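Local coordinates for TRAP dicarboxylate ABC transporter, substrate-binding protein (Roseobacter denitrificans, PDB 4OVQ) that binds beta-D-glucuronate and probably serves as the periplasmic solute-binding component of a TRAP transport system for this sugar acid, at residues G85-L89 with G90-P94; V102-P105 with F106-K109; G129-K133 with G134-L138; Q195-T199 with G200-G204. All coordinates share one frame; numbering follows the deposited sequence.

Interaction 1 (G85-L89 with G90-P94); sequences GNFNL and GPIGP
Asn88 reaches forward to Gly90 with its side chain, and following it outward explains the bend between strand 84-88 and the short helical turn that follows. CB packs against CD of Pro91 at 4.0 Å. CG stands anti to the backbone N (chi1 -171°), which brings OD1 round to the start of the turn. There OD1 accepts from Gly90 N at 2.9 Å, the N-cap bond; the donor sits above the carbonyl plane, 40° out of it. ND2 goes the other way, to OE2 of Glu234, a glucuronate-binding residue, and the Asn88 side chain itself touches the bound sugar. Past the cap, Leu89 O receives two weak bonds, from Ile92 N and Gly93 N, both at 3.1 Å. Ile92 folds back over the strand end: its extended chain (chi2 178°) carries CD1 to CB of Phe87 at 3.8 Å, with CD1 of Leu89 a little farther off. The Phe87 ring leans instead on Trp29 and helix 70-79. The amide of Asn88 is therefore shared between fold and ligand site: its oxygen caps a loosely bonded turn while its nitrogen holds a carboxylate of the pocket, so its rotation is fixed from both ends.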
loop_
_atom_site.group_PDB
_atom_site.type_symbol
_atom_site.label_atom_id
_atom_site.label_comp_id
_atom_site.label_asym_id
_atom_site.label_seq_id
_atom_site.Cartn_x
_atom_site.Cartn_y
_atom_site.Cartn_z
ATOM N N GLY A 85 0.861 -12.462 -5.184
ATOM C CA GLY A 85 0.043 -11.497 -4.462
ATOM C C GLY A 85 0.218 -10.110 -5.050
ATOM O O GLY A 85 1.256 -9.769 -5.589
ATOM N N ASN A 86 -0.832 -9.313 -5.001
ATOM C CA ASN A 86 -0.695 -7.876 -5.104
ATOM C C ASN A 86 -0.672 -7.363 -3.667
ATOM O O ASN A 86 -1.703 -7.331 -2.998
ATOM C CB ASN A 86 -1.858 -7.278 -5.915
ATOM C CG ASN A 86 -2.121 -5.807 -5.603
ATOM O OD1 ASN A 86 -3.269 -5.370 -5.531
ATOM N ND2 ASN A 86 -1.062 -5.046 -5.395
ATOM N N PHE A 87 0.509 -6.994 -3.213
ATOM C CA PHE A 87 0.727 -6.549 -1.860
ATOM C C PHE A 87 1.090 -5.049 -1.797
ATOM O O PHE A 87 2.003 -4.559 -2.488
ATOM C CB PHE A 87 1.837 -7.365 -1.175
ATOM C CG PHE A 87 1.533 -8.815 -1.032
ATOM C CD1 PHE A 87 0.267 -9.236 -0.676
ATOM C CD2 PHE A 87 2.540 -9.749 -1.250
ATOM C CE1 PHE A 87 -0.019 -10.588 -0.547
ATOM C CE2 PHE A 87 2.287 -11.097 -1.119
ATOM C CZ PHE A 87 1.013 -11.513 -0.763
ATOM N N ASN A 88 0.401 -4.348 -0.905
ATOM C CA ASN A 88 0.862 -3.029 -0.463
ATOM C C ASN A 88 2.177 -3.195 0.298
ATOM O O ASN A 88 2.337 -4.156 1.058
ATOM C CB ASN A 88 -0.177 -2.476 0.485
ATOM C CG ASN A 88 0.045 -1.018 0.862
ATOM O OD1 ASN A 88 0.637 -0.722 1.914
ATOM N ND2 ASN A 88 -0.516 -0.109 0.077
ATOM N N LEU A 89 3.128 -2.289 0.126
ATOM C CA LEU A 89 4.414 -2.460 0.828
ATOM C C LEU A 89 4.356 -2.212 2.331
ATOM O O LEU A 89 5.256 -2.619 3.049
ATOM C CB LEU A 89 5.527 -1.637 0.172
ATOM C CG LEU A 89 6.377 -2.508 -0.756
ATOM C CD1 LEU A 89 5.607 -3.030 -1.942
ATOM C CD2 LEU A 89 7.637 -1.751 -1.209
ATOM N N GLY A 90 3.288 -1.574 2.807
ATOM C CA GLY A 90 3.118 -1.323 4.233
ATOM C C GLY A 90 3.304 -2.542 5.111
ATOM O O GLY A 90 4.154 -2.582 5.990
ATOM N N PRO A 91 2.515 -3.580 4.878
ATOM C CA PRO A 91 2.643 -4.824 5.663
ATOM C C PRO A 91 3.861 -5.684 5.304
ATOM O O PRO A 91 4.177 -6.623 6.042
ATOM C CB PRO A 91 1.325 -5.552 5.373
ATOM C CG PRO A 91 0.416 -4.502 4.772
ATOM C CD PRO A 91 1.316 -3.586 4.036
ATOM N N ILE A 92 4.537 -5.358 4.201
ATOM C CA ILE A 92 5.832 -5.994 3.884
ATOM C C ILE A 92 6.989 -5.434 4.724
ATOM O O ILE A 92 7.988 -6.144 4.999
ATOM C CB ILE A 92 6.164 -5.896 2.381
ATOM C CG1 ILE A 92 5.110 -6.676 1.571
ATOM C CG2 ILE A 92 7.592 -6.383 2.105
ATOM C CD1 ILE A 92 5.298 -6.621 0.130
ATOM N N GLY A 93 6.838 -4.216 5.220
ATOM C CA GLY A 93 7.939 -3.544 5.897
ATOM C C GLY A 93 8.472 -4.291 7.097
ATOM O O GLY A 93 9.685 -4.334 7.281
ATOM N N PRO A 94 7.583 -4.863 7.912
ATOM C CA PRO A 94 8.120 -5.547 9.104
ATOM C C PRO A 94 8.977 -6.766 8.736
ATOM O O PRO A 94 9.846 -7.136 9.529
ATOM C CB PRO A 94 6.864 -5.960 9.853
ATOM C CG PRO A 94 5.828 -4.854 9.469
ATOM C CD PRO A 94 6.118 -4.666 7.986
#

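Interaction 2 (V102-P105 with F106-K109); sequences VSLP and FIFK
Leu104 and Ile107 close a tight turn, and the polar part of the contact is slight: Ile107 N reaches Leu104 O at 3.4 Å, a weak bond, and Pro105 O is hydrogen-bonded to the hydroxyl of Tyr304. The rest is mainly apolar. CB of Leu104 lies 4.1 Å from CB of Ile107, and the two CD1 methyls meet at the same separation. Ile107 sends CG1 anti to the backbone N (chi1 -164°), which leaves CG2 against the carbonyl oxygen of Leu104 at 3.4 Å. That same CG2 also rests over one face of the Phe108 ring, offset toward the rim. Aromatic contacts make up the third group. Val102 meets Phe108 at the ring edge, its CG1 3.9 Å from CZ and its CB lying in the ring plane. Within the turn, CD2 of Phe106 packs against CB of Pro105 at 3.8 Å. Helices 301-310 and 315-322 receive Leu104 and Ile107, and helix 172-180 takes Leu104 and Pro105 as well. With proline second and a positive phi at Phe106 (63°), Leu104 to Ile107 form a type II beta turn, here set in the loop between helices 89-92 and 111-118.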
loop_
_atom_site.group_PDB
_atom_site.type_symbol
_atom_site.label_atom_id
_atom_site.label_comp_id
_atom_site.label_asym_id
_atom_site.label_seq_id
_atom_site.Cartn_x
_atom_site.Cartn_y
_atom_site.Cartn_z
ATOM N N VAL A 102 9.528 2.800 2.545
ATOM C CA VAL A 102 8.432 3.488 1.861
ATOM C C VAL A 102 7.260 3.736 2.811
ATOM O O VAL A 102 6.319 4.460 2.466
ATOM C CB VAL A 102 7.966 2.742 0.567
ATOM C CG1 VAL A 102 9.138 2.515 -0.364
ATOM C CG2 VAL A 102 7.299 1.449 0.883
ATOM N N SER A 103 7.350 3.155 4.010
ATOM C CA SER A 103 6.362 3.305 5.052
ATOM C C SER A 103 6.704 4.484 6.002
ATOM O O SER A 103 5.957 4.782 6.925
ATOM C CB SER A 103 6.225 1.982 5.793
ATOM O OG SER A 103 5.546 1.024 4.963
ATOM N N LEU A 104 7.810 5.164 5.751
ATOM C CA LEU A 104 8.114 6.391 6.512
ATOM C C LEU A 104 7.189 7.536 6.102
ATOM O O LEU A 104 7.062 7.870 4.928
ATOM C CB LEU A 104 9.581 6.795 6.330
ATOM C CG LEU A 104 10.546 5.892 7.102
ATOM C CD1 LEU A 104 11.967 6.038 6.543
ATOM C CD2 LEU A 104 10.509 6.169 8.614
ATOM N N PRO A 105 6.511 8.143 7.087
ATOM C CA PRO A 105 5.614 9.264 6.810
ATOM C C PRO A 105 6.357 10.425 6.142
ATOM O O PRO A 105 7.462 10.728 6.547
ATOM C CB PRO A 105 5.147 9.670 8.212
ATOM C CG PRO A 105 5.215 8.421 8.988
ATOM C CD PRO A 105 6.452 7.738 8.500
ATOM N N PHE A 106 5.752 11.001 5.115
ATOM C CA PHE A 106 6.278 12.193 4.457
ATOM C C PHE A 106 7.643 11.983 3.795
ATOM O O PHE A 106 8.437 12.934 3.702
ATOM C CB PHE A 106 6.327 13.360 5.457
ATOM C CG PHE A 106 4.981 13.714 6.052
ATOM C CD1 PHE A 106 4.020 14.366 5.292
ATOM C CD2 PHE A 106 4.685 13.397 7.368
ATOM C CE1 PHE A 106 2.786 14.686 5.832
ATOM C CE2 PHE A 106 3.463 13.717 7.915
ATOM C CZ PHE A 106 2.511 14.369 7.144
ATOM N N ILE A 107 7.930 10.771 3.316
ATOM C CA ILE A 107 9.217 10.523 2.654
ATOM C C ILE A 107 9.209 10.829 1.150
ATOM O O ILE A 107 10.245 11.176 0.573
ATOM C CB ILE A 107 9.757 9.102 2.917
ATOM C CG1 ILE A 107 11.248 9.063 2.539
ATOM C CG2 ILE A 107 8.962 8.060 2.157
ATOM C CD1 ILE A 107 11.898 7.736 2.773
ATOM N N PHE A 108 8.049 10.722 0.521
ATOM C CA PHE A 108 7.893 11.167 -0.857
ATOM C C PHE A 108 7.124 12.485 -0.862
ATOM O O PHE A 108 6.333 12.742 0.038
ATOM C CB PHE A 108 7.164 10.099 -1.676
ATOM C CG PHE A 108 7.807 8.745 -1.607
ATOM C CD1 PHE A 108 9.076 8.538 -2.134
ATOM C CD2 PHE A 108 7.154 7.674 -1.015
ATOM C CE1 PHE A 108 9.679 7.289 -2.072
ATOM C CE2 PHE A 108 7.747 6.424 -0.957
ATOM C CZ PHE A 108 9.013 6.232 -1.488
ATOM N N LYS A 109 7.380 13.346 -1.843
ATOM C CA LYS A 109 6.641 14.595 -1.961
ATOM C C LYS A 109 5.303 14.376 -2.647
ATOM O O LYS A 109 4.369 15.150 -2.440
ATOM C CB LYS A 109 7.459 15.640 -2.744
ATOM C CG LYS A 109 8.970 15.482 -2.611
ATOM C CD LYS A 109 9.739 16.572 -3.345
ATOM C CE LYS A 109 11.130 16.709 -2.762
ATOM N NZ LYS A 109 12.124 17.171 -3.775
#

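Interaction 3 (G129-K133 with G134-L138)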
loop_
_atom_site.group_PDB
_atom_site.type_symbol
_atom_site.label_atom_id
_atom_site.label_comp_id
_atom_site.label_asym_id
_atom_site.label_seq_id
_atom_site.Cartn_x
_atom_site.Cartn_y
_atom_site.Cartn_z
ATOM N N GLY A 129 16.171 -6.562 -1.266
ATOM C CA GLY A 129 15.813 -6.894 0.101
ATOM C C GLY A 129 14.612 -7.818 0.109
ATOM O O GLY A 129 14.541 -8.774 0.868
HETATM N N MSE A 130 13.659 -7.545 -0.767
HETATM C CA MSE A 130 12.476 -8.391 -0.836
HETATM C C MSE A 130 12.823 -9.789 -1.312
HETATM O O MSE A 130 12.415 -10.785 -0.710
HETATM C CB MSE A 130 11.413 -7.745 -1.742
HETATM C CG MSE A 130 10.734 -6.522 -1.059
HETATM SE SE MSE A 130 9.398 -5.743 -2.253
HETATM C CE MSE A 130 8.204 -7.281 -2.343
ATOM N N ALA A 131 13.586 -9.861 -2.402
ATOM C CA ALA A 131 13.976 -11.131 -2.985
ATOM C C ALA A 131 14.725 -11.964 -1.937
ATOM O O ALA A 131 14.511 -13.175 -1.830
ATOM C CB ALA A 131 14.840 -10.890 -4.231
ATOM N N GLU A 132 15.552 -11.272 -1.144
ATOM C CA GLU A 132 16.274 -11.803 0.017
ATOM C C GLU A 132 15.385 -12.495 1.068
ATOM O O GLU A 132 15.812 -13.442 1.727
ATOM C CB GLU A 132 17.083 -10.655 0.659
ATOM C CG GLU A 132 17.495 -10.834 2.125
ATOM C CD GLU A 132 18.164 -9.580 2.710
ATOM O OE1 GLU A 132 18.823 -8.836 1.948
ATOM O OE2 GLU A 132 18.027 -9.329 3.931
ATOM N N LYS A 133 14.152 -12.014 1.225
ATOM C CA LYS A 133 13.160 -12.659 2.090
ATOM C C LYS A 133 12.137 -13.514 1.334
ATOM O O LYS A 133 11.064 -13.798 1.859
ATOM C CB LYS A 133 12.408 -11.607 2.916
ATOM C CG LYS A 133 13.284 -10.790 3.843
ATOM C CD LYS A 133 13.835 -11.612 5.008
ATOM C CE LYS A 133 14.835 -10.801 5.781
ATOM N NZ LYS A 133 14.845 -11.195 7.205
ATOM N N GLY A 134 12.464 -13.911 0.106
ATOM C CA GLY A 134 11.704 -14.914 -0.608
ATOM C C GLY A 134 10.547 -14.404 -1.449
ATOM O O GLY A 134 9.737 -15.182 -1.951
ATOM N N ILE A 135 10.463 -13.085 -1.577
ATOM C CA ILE A 135 9.383 -12.494 -2.350
ATOM C C ILE A 135 9.875 -11.541 -3.436
ATOM O O ILE A 135 10.447 -10.493 -3.160
ATOM C CB ILE A 135 8.360 -11.802 -1.462
ATOM C CG1 ILE A 135 8.939 -10.624 -0.726
ATOM C CG2 ILE A 135 7.694 -12.780 -0.504
ATOM C CD1 ILE A 135 8.063 -10.187 0.405
ATOM N N GLN A 136 9.665 -11.929 -4.681
ATOM C CA GLN A 136 10.185 -11.154 -5.808
ATOM C C GLN A 136 9.137 -10.142 -6.336
ATOM O O GLN A 136 8.070 -10.543 -6.813
ATOM C CB GLN A 136 10.554 -12.142 -6.909
ATOM C CG GLN A 136 10.815 -11.562 -8.260
ATOM C CD GLN A 136 12.203 -11.098 -8.359
ATOM O OE1 GLN A 136 13.141 -11.865 -8.108
ATOM N NE2 GLN A 136 12.373 -9.820 -8.651
ATOM N N PRO A 137 9.404 -8.830 -6.239
ATOM C CA PRO A 137 8.485 -7.912 -6.929
ATOM C C PRO A 137 8.719 -7.920 -8.438
ATOM O O PRO A 137 9.857 -7.979 -8.886
ATOM C CB PRO A 137 8.828 -6.551 -6.329
ATOM C CG PRO A 137 10.307 -6.697 -6.050
ATOM C CD PRO A 137 10.508 -8.101 -5.573
ATOM N N LEU A 138 7.633 -7.950 -9.186
ATOM C CA LEU A 138 7.628 -8.001 -10.643
ATOM C C LEU A 138 7.243 -6.685 -11.291
ATOM O O LEU A 138 7.664 -6.422 -12.412
ATOM C CB LEU A 138 6.651 -9.061 -11.130
ATOM C CG LEU A 138 6.943 -10.492 -10.690
ATOM C CD1 LEU A 138 5.763 -11.371 -11.111
ATOM C CD2 LEU A 138 8.251 -11.021 -11.297
#
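Met130, a selenomethionine here, lays its side chain across Ile135 and Pro137 where helix 121-132 ends in a Schellman motif and the chain runs on into strand 135-141. The motif rests on two backbone bonds, Ile135 N to Met130 O at 3.1 Å and Gly134 N to Ala131 O at 2.9 Å. Gly134 is the C-prime residue; its positive phi is a conformation glycine takes readily.

The side chain of Met130 leaves the helix with CG anti to its carbonyl carbon, runs straight through chi2 and then bends at chi3 (63°). This last turn folds CE back to CG1 of Ile135 at 3.8 Å, while SE lies 4.0 Å from CG of Pro137. Closer to the backbone, CB of Met130 packs on CD of Pro137. Ile135 places CG1 between the backbone N and carbonyl carbon (chi1 64°), beside Met130 O. Cys235 and Cys237 of the adjoining strand 234-239 contribute to the same apolar layer, touching Met130 and Ile135 respectively.

Gln136 faces away from the helix end, and its chain curls forward along its own strand, so that NE2 donates to Pro137 O at 3.1 Å, nearly straight at 170° and with Pro137 O almost in the plane of the Gln136 amide. The backbone O of Lys133 accepts from NE of Arg78. Met130 O carries a double load, taking Ile135 N and Lys133 N from opposite faces of its carbonyl plane.

Interaction 4 (Q195-T199 with G200-G204); sequences QALKT and GVVDG
Ala196, Leu197 and Val202 form the buried side of this contact, with the valine set against both helix residues. Val202 places CG2 between its backbone N and carbonyl carbon, and this one methyl does the touching: it lies 3.7 Å from CB of Ala196 and 3.8 Å from CD2 of Leu197. The leucine comes at it obliquely. Although the CB of Leu197 points away from the loop, its CD2 branch swings back across it, past Val202, to reach CA of Gly204 at 3.7 Å. Leu197 also touches His217 and Val220 of helix 217-220, while Met188 touches both Ala196 and Val202.

Past helix 193-199, Gly200 is the first residue to leave helical backbone angles, and its positive phi (84°) turns the chain toward strand 204-207. Val202 N then returns to Ala196 O at 3.3 Å along a nearly straight path (169°), its donor standing well above the carbonyl plane. Gly200 N makes a weak bond to Leu197 O, and a water lies 2.8 Å from both Leu197 O and Val202 O and bridges them.

On the outer side, Thr199 and Val201 run side by side, pointing the same way. OG1 of Thr199 sits between backbone N and carbonyl carbon (chi1 63°) and lies against CG2 of Val201 at 3.3 Å. Asp203 turns away from the helix, and its OD1 forms a salt bridge with NZ of Lys165. Val202 also comes near the side chain of Arg167, which binds glucuronate, and Gly204 is hydrogen-bonded through its backbone to that same arginine.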
loop_
_atom_site.group_PDB
_atom_site.type_symbol
_atom_site.label_atom_id
_atom_site.label_comp_id
_atom_site.label_asym_id
_atom_site.label_seq_id
_atom_site.Cartn_x
_atom_site.Cartn_y
_atom_site.Cartn_z
ATOM N N GLN A 195 -16.671 -2.295 10.461
ATOM C CA GLN A 195 -17.394 -2.561 11.695
ATOM C C GLN A 195 -16.833 -1.730 12.853
ATOM O O GLN A 195 -17.591 -1.220 13.670
ATOM C CB GLN A 195 -17.351 -4.068 11.989
ATOM C CG GLN A 195 -17.992 -4.483 13.307
ATOM C CD GLN A 195 -19.487 -4.371 13.275
ATOM O OE1 GLN A 195 -20.075 -4.117 12.236
ATOM N NE2 GLN A 195 -20.114 -4.543 14.430
ATOM N N ALA A 196 -15.515 -1.609 12.932
ATOM C CA ALA A 196 -14.894 -0.916 14.037
ATOM C C ALA A 196 -15.268 0.553 14.026
ATOM O O ALA A 196 -15.457 1.135 15.084
ATOM C CB ALA A 196 -13.368 -1.098 14.010
ATOM N N LEU A 197 -15.335 1.171 12.847
ATOM C CA LEU A 197 -15.766 2.558 12.734
ATOM C C LEU A 197 -17.247 2.696 13.083
ATOM O O LEU A 197 -17.644 3.654 13.763
ATOM C CB LEU A 197 -15.530 3.055 11.315
ATOM C CG LEU A 197 -14.094 3.291 10.870
ATOM C CD1 LEU A 197 -14.020 3.508 9.345
ATOM C CD2 LEU A 197 -13.547 4.498 11.634
ATOM N N LYS A 198 -18.053 1.743 12.597
ATOM C CA LYS A 198 -19.489 1.690 12.865
ATOM C C LYS A 198 -19.801 1.696 14.361
ATOM O O LYS A 198 -20.653 2.467 14.833
ATOM C CB LYS A 198 -20.090 0.445 12.207
ATOM C CG LYS A 198 -21.592 0.359 12.323
ATOM C CD LYS A 198 -22.122 -0.946 11.751
ATOM C CE LYS A 198 -23.638 -0.940 11.628
ATOM N NZ LYS A 198 -24.075 -0.052 10.523
ATOM N N THR A 199 -19.119 0.839 15.114
ATOM C CA THR A 199 -19.390 0.671 16.541
ATOM C C THR A 199 -18.575 1.603 17.452
ATOM O O THR A 199 -18.818 1.679 18.647
ATOM C CB THR A 199 -19.068 -0.743 16.975
ATOM O OG1 THR A 199 -17.662 -0.991 16.784
ATOM C CG2 THR A 199 -19.879 -1.730 16.185
ATOM N N GLY A 200 -17.635 2.350 16.880
ATOM C CA GLY A 200 -16.838 3.263 17.685
ATOM C C GLY A 200 -15.641 2.638 18.385
ATOM O O GLY A 200 -15.026 3.294 19.264
ATOM N N VAL A 201 -15.308 1.389 18.043
ATOM C CA VAL A 201 -14.090 0.759 18.530
ATOM C C VAL A 201 -12.849 1.537 18.077
ATOM O O VAL A 201 -11.867 1.615 18.829
ATOM C CB VAL A 201 -14.011 -0.711 18.089
ATOM C CG1 VAL A 201 -12.627 -1.284 18.318
ATOM C CG2 VAL A 201 -15.072 -1.535 18.826
ATOM N N VAL A 202 -12.896 2.113 16.873
ATOM C CA VAL A 202 -11.916 3.131 16.494
ATOM C C VAL A 202 -12.683 4.369 16.078
ATOM O O VAL A 202 -13.854 4.289 15.736
ATOM C CB VAL A 202 -10.942 2.666 15.358
ATOM C CG1 VAL A 202 -10.069 1.519 15.843
ATOM C CG2 VAL A 202 -11.683 2.237 14.094
ATOM N N ASP A 203 -12.034 5.521 16.156
ATOM C CA ASP A 203 -12.644 6.778 15.762
ATOM C C ASP A 203 -12.404 7.091 14.293
ATOM O O ASP A 203 -13.189 7.784 13.670
ATOM C CB ASP A 203 -12.039 7.924 16.580
ATOM C CG ASP A 203 -12.311 7.794 18.082
ATOM O OD1 ASP A 203 -13.439 7.389 18.492
ATOM O OD2 ASP A 203 -11.392 8.077 18.891
ATOM N N GLY A 204 -11.291 6.625 13.743
ATOM C CA GLY A 204 -10.906 6.976 12.393
ATOM C C GLY A 204 -9.902 5.990 11.845
ATOM O O GLY A 204 -9.520 5.002 12.500
HETATM O O HOH W 1 -16.017 5.729 14.640
#

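In the fold
Interactions 1 and 2 are buried, interactions 3 and 4 only partly so. Interactions 1 and 3 reach the same five-stranded sheet, one at the end of strand 84-88 and the other at the start of strand 135-141; they touch where CD1 of Ile92 meets CE of Met130. Interaction 2 abuts interaction 1, with Val102 against Leu89, yet is a loop turn packed among helices. Interaction 4 stands apart, about 35 Å between centres from interaction 3 and on the opposite side of the chain's centre, with an exposed flank and a bridging water. Chemistry follows place: interactions 3 and 4 follow helices with a positive-phi glycine, interaction 2 is mainly apolar, and interaction 1 alone includes a residue of the sugar pocket.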